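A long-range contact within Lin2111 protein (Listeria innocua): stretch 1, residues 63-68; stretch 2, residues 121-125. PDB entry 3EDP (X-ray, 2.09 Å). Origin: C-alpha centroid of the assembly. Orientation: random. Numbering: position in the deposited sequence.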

# COMPACT_ATOMS: atom_id res chain seq x y z
N VAL A 63 0.67 33.15 1.01
CA VAL A 63 -0.57 32.76 1.67
C VAL A 63 -1.57 32.32 0.63
O VAL A 63 -1.42 32.57 -0.57
CB VAL A 63 -1.21 33.94 2.49
CG1 VAL A 63 -0.15 34.76 3.19
CG2 VAL A 63 -2.04 34.81 1.59
N VAL A 64 -2.63 31.66 1.08
CA VAL A 64 -3.68 31.23 0.19
C VAL A 64 -5.02 31.44 0.89
O VAL A 64 -5.12 31.29 2.11
CB VAL A 64 -3.50 29.75 -0.23
CG1 VAL A 64 -3.36 28.86 1.01
CG2 VAL A 64 -4.65 29.28 -1.11
N ARG A 65 -6.04 31.81 0.13
CA ARG A 65 -7.36 32.00 0.69
C ARG A 65 -8.14 30.69 0.69
O ARG A 65 -8.01 29.88 -0.23
CB ARG A 65 -8.15 33.02 -0.12
CG ARG A 65 -7.64 34.46 -0.03
CD ARG A 65 -8.62 35.40 -0.73
NE ARG A 65 -8.42 36.80 -0.38
CZ ARG A 65 -7.76 37.67 -1.13
NH1 ARG A 65 -7.23 37.29 -2.29
NH2 ARG A 65 -7.63 38.93 -0.73
N LYS A 66 -8.94 30.47 1.73
CA LYS A 66 -9.97 29.45 1.65
C LYS A 66 -11.28 30.16 1.35
O LYS A 66 -11.81 30.87 2.20
CB LYS A 66 -10.08 28.64 2.94
CG LYS A 66 -10.76 27.28 2.75
CD LYS A 66 -11.98 27.40 1.84
CE LYS A 66 -12.38 26.06 1.23
NZ LYS A 66 -13.18 25.23 2.16
N ASN A 67 -11.79 29.96 0.14
CA ASN A 67 -13.04 30.57 -0.30
C ASN A 67 -13.92 31.02 0.87
O ASN A 67 -14.68 30.23 1.43
CB ASN A 67 -13.81 29.60 -1.19
CG ASN A 67 -14.90 30.28 -1.99
OD1 ASN A 67 -15.26 31.43 -1.72
ND2 ASN A 67 -15.44 29.58 -2.98
N GLY A 68 -13.79 32.29 1.24
CA GLY A 68 -14.53 32.84 2.36
C GLY A 68 -13.94 32.45 3.70
O GLY A 68 -13.57 33.31 4.51
N GLU A 121 -14.54 21.62 -5.10
CA GLU A 121 -13.43 21.97 -5.99
C GLU A 121 -12.56 23.13 -5.48
O GLU A 121 -11.38 23.22 -5.82
CB GLU A 121 -13.95 22.28 -7.40
CG GLU A 121 -15.15 23.23 -7.44
CD GLU A 121 -16.45 22.56 -6.98
OE1 GLU A 121 -16.51 21.31 -6.97
OE2 GLU A 121 -17.40 23.30 -6.63
N ASN A 122 -13.15 23.99 -4.66
CA ASN A 122 -12.46 25.17 -4.15
C ASN A 122 -11.83 24.95 -2.77
O ASN A 122 -11.15 25.82 -2.24
CB ASN A 122 -13.42 26.36 -4.08
CG ASN A 122 -14.66 26.05 -3.27
OD1 ASN A 122 -15.42 25.14 -3.60
ND2 ASN A 122 -14.88 26.81 -2.20
N GLU A 123 -12.06 23.78 -2.20
CA GLU A 123 -11.44 23.43 -0.92
C GLU A 123 -9.98 23.06 -1.14
O GLU A 123 -9.58 22.70 -2.24
CB GLU A 123 -12.23 22.31 -0.24
CG GLU A 123 -13.62 22.76 0.20
CD GLU A 123 -14.45 21.63 0.79
OE1 GLU A 123 -15.13 21.87 1.81
OE2 GLU A 123 -14.42 20.51 0.24
N LEU A 124 -9.18 23.17 -0.09
CA LEU A 124 -7.73 23.10 -0.24
C LEU A 124 -7.14 21.72 0.01
O LEU A 124 -7.67 20.94 0.80
CB LEU A 124 -7.07 24.13 0.68
CG LEU A 124 -7.60 25.56 0.52
CD1 LEU A 124 -6.99 26.46 1.59
CD2 LEU A 124 -7.31 26.09 -0.88
N VAL A 125 -6.03 21.44 -0.67
CA VAL A 125 -5.26 20.23 -0.47
C VAL A 125 -3.78 20.59 -0.43
O VAL A 125 -3.35 21.57 -1.04
CB VAL A 125 -5.49 19.18 -1.60
CG1 VAL A 125 -6.96 18.82 -1.71
CG2 VAL A 125 -4.96 19.69 -2.94
O HOH W 1 -10.39 23.55 2.32

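The contact between residues 63-68 and 121-125 is small, burying 307 Å² summed over both sides, and it is made mostly by side chains, with the backbone carbonyls of Arg65 and Asn122 and one water taking part. The CA atoms of Lys66 and Glu123 lie 6.7 Å apart, as do those of Asn67 and Asn122, a spacing that leaves room for side chains to fill the gap. No clear direct hydrogen bond crosses the interface; the contact consists of an apolar patch, a long salt bridge and a bridging water, with an asparagine pair beyond them.

Leu124 supplies the apolar patch. Its CA-to-CB bond points toward the first stretch, and the m,t rotamer (chi1 -53°, chi2 174°) sets its forked end against Val64, Arg65 O and Lys66. Leu124 CD2 lies 4.2 Å from Val64 CG2 and 3.9 Å from Arg65 O, and Leu124 CD1 lies 4.0 Å from Lys66 CB. A branched, buried leucine suits this position because its forked end can meet both a valine and the aliphatic root of a lysine. The CA-to-CB bond of Val64 also points toward the other stretch; with chi1 at 53° (p), both methyl groups come within reach of Leu124, CG2 the nearer. Between Val64 and Lys66, the CA-to-CB bond of Arg65 points sideways and its long side chain leads away, its guanidinium group being hydrogen-bonded elsewhere in the structure. Its close approach to Leu124 is therefore made by the backbone.

Lys66 has the most area covered by the opposing stretch, 78 Å², although its CA-to-CB bond points only sideways. The conformation of the chain makes up for this: chi1 is t, chi2 turns to m (-42°), chi3 returns to t and chi4 is p (81°), so that the end of the side chain comes nearer to the second stretch. Along this path Lys66 CE reaches 3.7 Å from Asn122 O, and Lys66 NZ comes within 3.2 Å of Glu123 CG. The lysine thus combines an aliphatic stem, which packs on Leu124, with a charged end suited to the more polar loop. The CA-to-CB bond of Glu123 points away overall, though CB still touches the first stretch; with chi1 m and chi2 t the chain is extended, and Glu123 OE1 forms a long salt bridge of 3.9 Å with Lys66 NZ. Glu123 OE2 is hydrogen-bonded to a residue next to one of the stretches.

The ammonium group also helps to hold water 1. This water accepts a hydrogen bond from Leu124 N at 2.7 Å and a weak one from Lys66 NZ at 3.3 Å, linking the lysine to the backbone of the leucine it packs against.

Beyond the lysine, the CA-to-CB bonds of Asn67 (chi1 -164°, t) and Asn122 (chi1 55°, p) each point toward the other stretch. Short polar side chains suit these places, exposed at Asn67 and partly exposed at Asn122, and can approach closely. The modelled Asn67 ND2 and Asn122 ND2 are 2.9 Å apart, but the Asn122 amide is probably turned over, so the nature of this approach remains open. Asn67 is poorly ordered.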